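EF0056 (Enterococcus faecalis, PDB 6ORI) is a calcium-binding, probably immunoglobulin-like N-terminal portion of an enterococcal surface protein, of unknown function but probably linked to biofilm formation. Local coordinates at residues 160-171 and 184-195; 12-20 and 394-402. All blocks are in the same frame, centred on the assembly; numbering follows the deposited sequence.

Contact 1 of 2, residues 160-171 and 184-195; sequences LKSDRLMYRIYL and IESTGYFLTDQD. With CA (calcium ion), chain B.
Tyr167 lays its ring over Gly188, its pair across two antiparallel strands, 166-171 and 184-189, neighbours in an antiparallel sheet consistent with an immunoglobulin-like fold. The glycine leaves the hollow that the ring fills: CG sits between backbone N and carbonyl carbon (chi1 57°), which folds the ring back over the neighbouring strand, and Gly188 CA lies 4.0 Å from the centroid of the Tyr167 ring. The edge of that ring then meets the face of Phe190 in a T-shaped pair, with planes 75° apart. On the opposite face of the sheet Arg168 reaches out extended and grips Glu185 side-on, NE and NH2 both converging on OE1 from above the carboxylate plane. Beyond the strands the chains part, and Arg164 lies between them. Tyr189 CE2 leans over one face of its guanidinium, the ring tilted 62° to it, and Gln194 NE2 lies over the opposite face, while Asp195 meets its edge almost coplanar. This end-on salt bridge pairs Arg164 NH2 with Asp195 OD1 at 2.7 Å and Arg164 NH1 with Asp195 OD2, each through a syn lone pair. Asp195 OD2 also accepts Thr192 N on its anti lone pair, which fixes the carboxylate within its type I turn. Water 1 bridges the strand ends, accepting from Arg164 NE and Leu165 N and donating to Phe190 O at 2.6 Å.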
loop_
_atom_site.group_PDB
_atom_site.type_symbol
_atom_site.label_atom_id
_atom_site.label_comp_id
_atom_site.label_asym_id
_atom_site.label_seq_id
_atom_site.Cartn_x
_atom_site.Cartn_y
_atom_site.Cartn_z
ATOM N N LEU A 160 8.739 6.372 -18.088
ATOM C CA LEU A 160 7.750 6.588 -17.042
ATOM C C LEU A 160 6.523 5.732 -17.293
ATOM O O LEU A 160 5.790 5.402 -16.360
ATOM C CB LEU A 160 7.363 8.056 -17.011
ATOM C CG LEU A 160 8.438 9.021 -16.507
ATOM C CD1 LEU A 160 8.071 10.448 -16.863
ATOM C CD2 LEU A 160 8.629 8.855 -14.995
ATOM N N LYS A 161 6.282 5.407 -18.557
ATOM C CA LYS A 161 5.175 4.531 -18.913
ATOM C C LYS A 161 5.501 3.085 -18.538
ATOM O O LYS A 161 4.657 2.372 -18.016
ATOM C CB LYS A 161 4.895 4.662 -20.407
ATOM C CG LYS A 161 3.631 3.999 -20.915
ATOM C CD LYS A 161 2.938 4.882 -21.965
ATOM C CE LYS A 161 3.872 5.328 -23.109
ATOM N NZ LYS A 161 3.436 6.614 -23.730
ATOM N N SER A 162 6.735 2.669 -18.783
ATOM C CA SER A 162 7.075 1.261 -18.625
ATOM C C SER A 162 7.502 0.868 -17.200
ATOM O O SER A 162 7.364 -0.274 -16.819
ATOM C CB SER A 162 8.152 0.861 -19.627
ATOM O OG SER A 162 9.374 1.526 -19.376
ATOM N N ASP A 163 8.112 1.793 -16.455
ATOM C CA ASP A 163 8.485 1.567 -15.052
ATOM C C ASP A 163 7.833 2.677 -14.217
ATOM O O ASP A 163 8.205 3.861 -14.308
ATOM C CB ASP A 163 10.005 1.648 -14.839
ATOM C CG ASP A 163 10.755 0.377 -15.208
ATOM O OD1 ASP A 163 10.149 -0.677 -15.422
ATOM O OD2 ASP A 163 12.009 0.433 -15.225
ATOM N N ARG A 164 6.863 2.329 -13.390
ATOM C CA ARG A 164 6.242 3.326 -12.526
ATOM C C ARG A 164 7.234 3.808 -11.459
ATOM O O ARG A 164 8.145 3.086 -11.086
ATOM C CB ARG A 164 4.986 2.756 -11.864
ATOM C CG ARG A 164 3.934 2.215 -12.845
ATOM C CD ARG A 164 3.531 3.249 -13.874
ATOM N NE ARG A 164 3.137 4.531 -13.295
ATOM C CZ ARG A 164 1.912 5.069 -13.333
ATOM N NH1 ARG A 164 1.711 6.264 -12.764
ATOM N NH2 ARG A 164 0.895 4.427 -13.920
ATOM N N LEU A 165 7.027 5.028 -10.989
ATOM C CA LEU A 165 7.883 5.650 -9.975
ATOM C C LEU A 165 7.479 5.161 -8.607
ATOM O O LEU A 165 6.427 5.519 -8.090
ATOM C CB LEU A 165 7.779 7.169 -10.010
ATOM C CG LEU A 165 8.258 7.848 -11.298
ATOM C CD1 LEU A 165 7.747 9.296 -11.325
ATOM C CD2 LEU A 165 9.769 7.792 -11.443
ATOM N N MET A 166 8.324 4.338 -8.022
ATOM C CA MET A 166 7.989 3.699 -6.778
ATOM C C MET A 166 8.336 4.482 -5.533
ATOM O O MET A 166 9.177 5.400 -5.540
ATOM C CB MET A 166 8.652 2.333 -6.722
ATOM C CG MET A 166 10.153 2.345 -6.528
ATOM S SD MET A 166 10.752 2.539 -4.825
ATOM C CE MET A 166 10.319 0.950 -4.168
ATOM N N TYR A 167 7.673 4.100 -4.450
ATOM C CA TYR A 167 8.096 4.463 -3.103
ATOM C C TYR A 167 7.872 3.259 -2.200
ATOM O O TYR A 167 7.029 2.409 -2.490
ATOM C CB TYR A 167 7.342 5.674 -2.578
ATOM C CG TYR A 167 5.842 5.559 -2.548
ATOM C CD1 TYR A 167 5.184 4.851 -1.553
ATOM C CD2 TYR A 167 5.078 6.208 -3.501
ATOM C CE1 TYR A 167 3.784 4.772 -1.554
ATOM C CE2 TYR A 167 3.705 6.155 -3.494
ATOM C CZ TYR A 167 3.070 5.450 -2.520
ATOM O OH TYR A 167 1.691 5.420 -2.551
ATOM N N ARG A 168 8.650 3.169 -1.126
ATOM C CA ARG A 168 8.438 2.171 -0.079
ATOM C C ARG A 168 8.638 2.833 1.267
ATOM O O ARG A 168 9.680 3.458 1.496
ATOM C CB ARG A 168 9.410 1.000 -0.246
ATOM C CG ARG A 168 9.319 -0.079 0.851
ATOM C CD ARG A 168 10.540 -0.993 0.846
ATOM N NE ARG A 168 10.323 -2.233 1.575
ATOM C CZ ARG A 168 11.286 -3.007 2.067
ATOM N NH1 ARG A 168 12.563 -2.675 1.963
ATOM N NH2 ARG A 168 10.950 -4.134 2.674
ATOM N N ILE A 169 7.667 2.721 2.166
ATOM C CA ILE A 169 7.816 3.182 3.531
ATOM C C ILE A 169 7.769 1.976 4.468
ATOM O O ILE A 169 7.009 1.027 4.246
ATOM C CB ILE A 169 6.772 4.262 3.873
ATOM C CG1 ILE A 169 7.154 4.981 5.173
ATOM C CG2 ILE A 169 5.366 3.668 3.930
ATOM C CD1 ILE A 169 6.317 6.206 5.468
ATOM N N TYR A 170 8.634 1.964 5.470
ATOM C CA TYR A 170 8.730 0.813 6.349
ATOM C C TYR A 170 9.325 1.209 7.681
ATOM O O TYR A 170 9.845 2.302 7.835
ATOM C CB TYR A 170 9.523 -0.329 5.695
ATOM C CG TYR A 170 10.932 -0.015 5.229
ATOM C CD1 TYR A 170 11.158 0.725 4.065
ATOM C CD2 TYR A 170 12.037 -0.523 5.896
ATOM C CE1 TYR A 170 12.453 0.980 3.620
ATOM C CE2 TYR A 170 13.328 -0.266 5.452
ATOM C CZ TYR A 170 13.510 0.478 4.304
ATOM O OH TYR A 170 14.765 0.741 3.809
ATOM N N LEU A 171 9.201 0.321 8.657
ATOM C CA LEU A 171 9.679 0.563 10.005
ATOM C C LEU A 171 10.784 -0.409 10.353
ATOM O O LEU A 171 10.620 -1.614 10.136
ATOM C CB LEU A 171 8.511 0.384 10.957
ATOM C CG LEU A 171 8.778 0.675 12.419
ATOM C CD1 LEU A 171 9.065 2.146 12.604
ATOM C CD2 LEU A 171 7.580 0.240 13.260
ATOM N N ILE A 184 4.613 -3.963 8.514
ATOM C CA ILE A 184 4.623 -2.505 8.656
ATOM C C ILE A 184 5.521 -1.960 7.552
ATOM O O ILE A 184 6.591 -1.381 7.788
ATOM C CB ILE A 184 5.081 -2.076 10.053
ATOM C CG1 ILE A 184 4.313 -2.863 11.122
ATOM C CG2 ILE A 184 4.861 -0.576 10.263
ATOM C CD1 ILE A 184 2.795 -2.711 11.067
ATOM N N GLU A 185 5.086 -2.258 6.334
ATOM C CA GLU A 185 5.723 -1.774 5.135
ATOM C C GLU A 185 4.688 -1.616 4.034
ATOM O O GLU A 185 3.738 -2.412 3.922
ATOM C CB GLU A 185 6.840 -2.692 4.668
ATOM C CG GLU A 185 6.464 -4.041 4.186
ATOM C CD GLU A 185 7.654 -4.734 3.563
ATOM O OE1 GLU A 185 8.074 -4.337 2.448
ATOM O OE2 GLU A 185 8.185 -5.663 4.198
ATOM N N SER A 186 4.870 -0.603 3.214
ATOM C CA SER A 186 3.971 -0.347 2.117
ATOM C C SER A 186 4.775 0.133 0.939
ATOM O O SER A 186 5.599 1.033 1.075
ATOM C CB SER A 186 2.966 0.691 2.549
ATOM O OG SER A 186 2.021 0.903 1.520
ATOM N N THR A 187 4.539 -0.478 -0.223
ATOM C CA THR A 187 5.209 -0.137 -1.479
ATOM C C THR A 187 4.157 0.251 -2.503
ATOM O O THR A 187 3.256 -0.569 -2.789
ATOM C CB THR A 187 6.030 -1.316 -2.013
ATOM O OG1 THR A 187 7.065 -1.653 -1.083
ATOM C CG2 THR A 187 6.669 -0.990 -3.375
ATOM N N GLY A 188 4.267 1.470 -3.046
ATOM C CA GLY A 188 3.300 2.001 -3.993
ATOM C C GLY A 188 3.993 2.778 -5.091
ATOM O O GLY A 188 5.200 2.666 -5.234
ATOM N N TYR A 189 3.214 3.509 -5.875
ATOM C CA TYR A 189 3.755 4.312 -6.952
ATOM C C TYR A 189 3.120 5.667 -7.031
ATOM O O TYR A 189 1.978 5.855 -6.636
ATOM C CB TYR A 189 3.709 3.592 -8.311
ATOM C CG TYR A 189 2.314 3.372 -8.862
ATOM C CD1 TYR A 189 1.532 2.299 -8.443
ATOM C CD2 TYR A 189 1.771 4.241 -9.784
ATOM C CE1 TYR A 189 0.255 2.112 -8.944
ATOM C CE2 TYR A 189 0.501 4.062 -10.291
ATOM C CZ TYR A 189 -0.244 2.997 -9.868
ATOM O OH TYR A 189 -1.523 2.834 -10.379
ATOM N N PHE A 190 3.885 6.652 -7.485
ATOM C CA PHE A 190 3.362 7.986 -7.688
ATOM C C PHE A 190 2.442 8.049 -8.886
ATOM O O PHE A 190 2.780 7.577 -9.960
ATOM C CB PHE A 190 4.524 8.985 -7.878
ATOM C CG PHE A 190 5.377 9.205 -6.645
ATOM C CD1 PHE A 190 5.038 10.157 -5.713
ATOM C CD2 PHE A 190 6.548 8.475 -6.460
ATOM C CE1 PHE A 190 5.841 10.354 -4.594
ATOM C CE2 PHE A 190 7.352 8.693 -5.349
ATOM C CZ PHE A 190 6.992 9.646 -4.433
ATOM N N LEU A 191 1.286 8.651 -8.683
ATOM C CA LEU A 191 0.328 8.854 -9.771
ATOM C C LEU A 191 0.710 10.039 -10.616
ATOM O O LEU A 191 1.266 11.029 -10.130
ATOM C CB LEU A 191 -1.078 9.083 -9.224
ATOM C CG LEU A 191 -1.638 7.982 -8.343
ATOM C CD1 LEU A 191 -3.058 8.348 -7.958
ATOM C CD2 LEU A 191 -1.605 6.650 -9.046
ATOM N N THR A 192 0.402 9.941 -11.896
ATOM C CA THR A 192 0.707 10.989 -12.842
ATOM C C THR A 192 -0.504 11.135 -13.749
ATOM O O THR A 192 -1.533 10.516 -13.508
ATOM C CB THR A 192 1.931 10.629 -13.664
ATOM O OG1 THR A 192 1.661 9.451 -14.432
ATOM C CG2 THR A 192 3.133 10.377 -12.769
ATOM N N ASP A 193 -0.386 11.957 -14.788
ATOM C CA ASP A 193 -1.532 12.274 -15.633
ATOM C C ASP A 193 -1.924 11.125 -16.556
ATOM O O ASP A 193 -2.940 11.202 -17.247
ATOM C CB ASP A 193 -1.256 13.538 -16.457
ATOM C CG ASP A 193 -1.662 14.811 -15.732
ATOM O OD1 ASP A 193 -2.802 14.867 -15.214
ATOM O OD2 ASP A 193 -0.841 15.756 -15.677
ATOM N N GLN A 194 -1.123 10.064 -16.565
ATOM C CA GLN A 194 -1.456 8.876 -17.340
ATOM C C GLN A 194 -2.404 7.976 -16.558
ATOM O O GLN A 194 -2.879 6.962 -17.075
ATOM C CB GLN A 194 -0.199 8.092 -17.733
ATOM C CG GLN A 194 0.449 7.304 -16.602
ATOM C CD GLN A 194 1.699 6.566 -17.052
ATOM O OE1 GLN A 194 1.771 6.074 -18.179
ATOM N NE2 GLN A 194 2.695 6.492 -16.173
ATOM N N ASP A 195 -2.669 8.348 -15.308
ATOM C CA ASP A 195 -3.548 7.565 -14.448
ATOM C C ASP A 195 -4.917 8.198 -14.411
ATOM O O ASP A 195 -5.086 9.318 -13.931
ATOM C CB ASP A 195 -2.942 7.452 -13.061
ATOM C CG ASP A 195 -1.594 6.791 -13.105
ATOM O OD1 ASP A 195 -1.520 5.695 -13.694
ATOM O OD2 ASP A 195 -0.604 7.379 -12.623
HETATM CA CA CA B . 8.660 -2.181 -16.307
HETATM O O HOH W 1 4.545 6.481 -11.603
HETATM O O HOH W 2 0.339 6.983 -4.600
#

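Contact 2 of 2, residues 12-20 and 394-402; sequences YSASGNTFQ and GTGYYYLQD. With CA (calcium ion), chain B.
Ser15 presses its CB onto one face of the Tyr397 ring, 3.8 Å from the centroid, and this is the tight end of the contact. With OG beside the backbone N (chi1 -61°), the Ser15 OG hydroxyl donates to Tyr397 O at 2.8 Å, so one small side chain meets both the ring and the carbonyl of the same tyrosine. Ser15 O in turn accepts Tyr399 N in a nearly straight bond of 2.7 Å. The next tyrosine closes over the turn: the backbone carbon of Ser15 lies above the Tyr398 ring toward its rim, and Gly16, with positive phi, brings its CA off-centre against the same ring, 4.1 Å from the centroid. The N-terminal loop thus lies along the C-terminal end of strand 394-398, an outermost strand of a four-stranded antiparallel sheet, and its Ser15 also bonds through the backbone to Thr218 of strand 211-221. Toward solvent the fit slackens. Thr18, in one of its two conformers, brings CG2 to 3.6 Å from Tyr399 CE2, the side chains crossing at about a right angle; this touch is tentative. Two waters extend the link at the hydroxyls of Tyr397 and Tyr398: water 3 joins Ser13 O to Tyr398 OH, and water 5 lies between Asn17 OD1 and Tyr397 OH, 2.7 Å from the tyrosine oxygen.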
loop_
_atom_site.group_PDB
_atom_site.type_symbol
_atom_site.label_atom_id
_atom_site.label_comp_id
_atom_site.label_asym_id
_atom_site.label_seq_id
_atom_site.Cartn_x
_atom_site.Cartn_y
_atom_site.Cartn_z
ATOM N N TYR A 12 10.442 -12.406 -3.545
ATOM C CA TYR A 12 9.268 -12.368 -2.672
ATOM C C TYR A 12 9.035 -10.971 -2.109
ATOM O O TYR A 12 8.288 -10.814 -1.149
ATOM C CB TYR A 12 9.424 -13.369 -1.512
ATOM C CG TYR A 12 9.541 -14.804 -1.969
ATOM C CD1 TYR A 12 8.430 -15.489 -2.439
ATOM C CD2 TYR A 12 10.756 -15.474 -1.934
ATOM C CE1 TYR A 12 8.521 -16.796 -2.871
ATOM C CE2 TYR A 12 10.858 -16.789 -2.368
ATOM C CZ TYR A 12 9.737 -17.442 -2.830
ATOM O OH TYR A 12 9.821 -18.748 -3.260
ATOM N N SER A 13 9.665 -9.960 -2.703
ATOM C CA SER A 13 9.526 -8.581 -2.235
ATOM C C SER A 13 8.206 -7.951 -2.677
ATOM O O SER A 13 7.620 -8.327 -3.707
ATOM C CB SER A 13 10.683 -7.722 -2.748
ATOM O OG SER A 13 11.924 -8.185 -2.237
ATOM N N ALA A 14 7.751 -6.966 -1.917
ATOM C CA ALA A 14 6.520 -6.270 -2.270
ATOM C C ALA A 14 6.712 -5.632 -3.638
ATOM O O ALA A 14 7.765 -5.027 -3.918
ATOM C CB ALA A 14 6.171 -5.234 -1.219
ATOM N N SER A 15 5.721 -5.809 -4.506
ATOM C CA SER A 15 5.749 -5.296 -5.873
ATOM C C SER A 15 6.872 -5.903 -6.716
ATOM O O SER A 15 7.129 -5.423 -7.799
ATOM C CB SER A 15 5.820 -3.756 -5.891
ATOM O OG SER A 15 4.690 -3.160 -5.251
ATOM N N GLY A 16 7.524 -6.960 -6.232
ATOM C CA GLY A 16 8.640 -7.542 -6.973
ATOM C C GLY A 16 9.812 -6.589 -7.123
ATOM O O GLY A 16 10.639 -6.758 -8.019
ATOM N N ASN A 17 9.883 -5.588 -6.250
ATOM C CA ASN A 17 10.919 -4.569 -6.321
ATOM C C ASN A 17 12.270 -5.237 -6.163
ATOM O O ASN A 17 12.484 -6.003 -5.227
ATOM C CB ASN A 17 10.677 -3.533 -5.223
ATOM C CG ASN A 17 11.669 -2.402 -5.260
ATOM O OD1 ASN A 17 11.943 -1.837 -6.317
ATOM N ND2 ASN A 17 12.212 -2.058 -4.101
ATOM N N THR A 18 13.191 -4.914 -7.066
ATOM C CA THR A 18 14.434 -5.668 -7.177
ATOM C C THR A 18 15.537 -5.186 -6.235
ATOM O O THR A 18 16.339 -5.994 -5.760
ATOM C CB THR A 18 14.955 -5.652 -8.620
ATOM O OG1 THR A 18 15.019 -4.302 -9.097
ATOM C CG2 THR A 18 14.030 -6.465 -9.525
ATOM N N PHE A 19 15.573 -3.880 -5.967
ATOM C CA PHE A 19 16.627 -3.291 -5.140
ATOM C C PHE A 19 16.050 -2.547 -3.944
ATOM O O PHE A 19 15.344 -1.545 -4.086
ATOM C CB PHE A 19 17.532 -2.381 -5.977
ATOM C CG PHE A 19 18.279 -3.112 -7.063
ATOM C CD1 PHE A 19 19.232 -4.067 -6.744
ATOM C CD2 PHE A 19 18.026 -2.846 -8.399
ATOM C CE1 PHE A 19 19.918 -4.746 -7.739
ATOM C CE2 PHE A 19 18.708 -3.521 -9.398
ATOM C CZ PHE A 19 19.655 -4.472 -9.065
ATOM N N GLN A 20 16.360 -3.065 -2.762
ATOM C CA GLN A 20 15.819 -2.553 -1.513
ATOM C C GLN A 20 16.479 -3.291 -0.361
ATOM O O GLN A 20 17.175 -4.290 -0.554
ATOM C CB GLN A 20 14.307 -2.764 -1.449
ATOM C CG GLN A 20 13.874 -4.237 -1.385
ATOM C CD GLN A 20 12.388 -4.383 -1.216
ATOM O OE1 GLN A 20 11.622 -3.628 -1.803
ATOM N NE2 GLN A 20 11.968 -5.344 -0.400
ATOM N N GLY A 394 -7.266 2.058 -3.468
ATOM C CA GLY A 394 -5.832 1.903 -3.512
ATOM C C GLY A 394 -5.414 1.359 -4.861
ATOM O O GLY A 394 -6.167 0.647 -5.534
ATOM N N THR A 395 -4.204 1.701 -5.258
ATOM C CA THR A 395 -3.632 1.138 -6.466
ATOM C C THR A 395 -2.219 0.732 -6.181
ATOM O O THR A 395 -1.522 1.379 -5.398
ATOM C CB THR A 395 -3.710 2.103 -7.663
ATOM O OG1 THR A 395 -3.206 1.468 -8.839
ATOM C CG2 THR A 395 -2.922 3.385 -7.412
ATOM N N GLY A 396 -1.801 -0.358 -6.798
ATOM C CA GLY A 396 -0.480 -0.888 -6.559
ATOM C C GLY A 396 0.053 -1.469 -7.842
ATOM O O GLY A 396 -0.627 -1.501 -8.852
ATOM N N TYR A 397 1.306 -1.891 -7.790
ATOM C CA TYR A 397 1.963 -2.366 -8.985
ATOM C C TYR A 397 2.782 -3.608 -8.664
ATOM O O TYR A 397 3.110 -3.902 -7.501
ATOM C CB TYR A 397 2.828 -1.262 -9.625
ATOM C CG TYR A 397 4.167 -1.069 -8.985
ATOM C CD1 TYR A 397 4.293 -0.464 -7.730
ATOM C CD2 TYR A 397 5.304 -1.526 -9.609
ATOM C CE1 TYR A 397 5.519 -0.308 -7.141
ATOM C CE2 TYR A 397 6.541 -1.376 -9.015
ATOM C CZ TYR A 397 6.628 -0.776 -7.777
ATOM O OH TYR A 397 7.862 -0.644 -7.186
ATOM N N TYR A 398 3.100 -4.341 -9.728
ATOM C CA TYR A 398 4.085 -5.412 -9.659
ATOM C C TYR A 398 5.096 -5.156 -10.771
ATOM O O TYR A 398 4.729 -5.022 -11.938
ATOM C CB TYR A 398 3.451 -6.799 -9.800
ATOM C CG TYR A 398 4.405 -7.870 -9.377
ATOM C CD1 TYR A 398 5.296 -8.438 -10.276
ATOM C CD2 TYR A 398 4.454 -8.270 -8.072
ATOM C CE1 TYR A 398 6.200 -9.396 -9.858
ATOM C CE2 TYR A 398 5.327 -9.227 -7.657
ATOM C CZ TYR A 398 6.201 -9.772 -8.542
ATOM O OH TYR A 398 7.091 -10.724 -8.092
ATOM N N TYR A 399 6.368 -5.046 -10.388
ATOM C CA TYR A 399 7.443 -4.639 -11.294
ATOM C C TYR A 399 7.730 -5.668 -12.368
ATOM O O TYR A 399 7.776 -6.868 -12.085
ATOM C CB TYR A 399 8.723 -4.424 -10.502
ATOM C CG TYR A 399 9.969 -4.183 -11.349
ATOM C CD1 TYR A 399 10.119 -3.017 -12.095
ATOM C CD2 TYR A 399 11.012 -5.100 -11.353
ATOM C CE1 TYR A 399 11.257 -2.792 -12.860
ATOM C CE2 TYR A 399 12.161 -4.881 -12.103
ATOM C CZ TYR A 399 12.279 -3.730 -12.853
ATOM O OH TYR A 399 13.427 -3.521 -13.598
ATOM N N LEU A 400 7.933 -5.178 -13.593
ATOM C CA LEU A 400 8.370 -5.991 -14.737
ATOM C C LEU A 400 9.595 -5.346 -15.380
ATOM O O LEU A 400 9.548 -4.178 -15.776
ATOM C CB LEU A 400 7.260 -6.081 -15.778
ATOM C CG LEU A 400 6.920 -7.488 -16.253
ATOM C CD1 LEU A 400 6.542 -8.395 -15.066
ATOM C CD2 LEU A 400 5.795 -7.403 -17.278
ATOM N N GLN A 401 10.684 -6.099 -15.502
ATOM C CA GLN A 401 11.932 -5.546 -16.042
ATOM C C GLN A 401 11.789 -5.180 -17.511
ATOM O O GLN A 401 11.348 -5.996 -18.315
ATOM C CB GLN A 401 13.081 -6.540 -15.855
ATOM C CG GLN A 401 13.422 -6.799 -14.394
ATOM C CD GLN A 401 14.477 -7.871 -14.201
ATOM O OE1 GLN A 401 15.281 -8.142 -15.096
ATOM N NE2 GLN A 401 14.476 -8.492 -13.025
ATOM N N ASP A 402 12.167 -3.950 -17.855
ATOM C CA ASP A 402 12.073 -3.467 -19.227
ATOM C C ASP A 402 13.180 -4.082 -20.081
ATOM O O ASP A 402 14.277 -4.351 -19.583
ATOM C CB ASP A 402 12.184 -1.938 -19.267
ATOM C CG ASP A 402 11.041 -1.241 -18.539
ATOM O OD1 ASP A 402 10.063 -1.932 -18.163
ATOM O OD2 ASP A 402 11.115 -0.001 -18.361
HETATM CA CA CA B . 8.660 -2.181 -16.307
HETATM O O HOH W 3 7.068 -10.625 -4.990
HETATM O O HOH W 4 1.951 -1.683 -4.908
HETATM O O HOH W 5 10.060 -1.750 -8.321
#

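The two contacts have centres about 9 Å apart and share one calcium ion. Contact 1 supplies Ser162 O at 2.4 Å from the calcium and, in one of its two conformers, Asp163 OD1 at 2.3 Å; contact 2 supplies Leu400 O and Asp402 OD1, at 2.2 and 2.3 Å, and Gly372 and Asp374 complete the site. The metal therefore ties the end of helix 157-162 to the C-terminal end of the modelled chain. Ser162 OG and Asp402 OD2, 2.5 Å apart, probably add a hydrogen bond beside it. Farther along, Tyr189 OH and Thr395 OG1 probably bond at 2.7 Å, and Tyr397 packs against Met166, so strand 394-398 meets both strands of contact 1 through side chains.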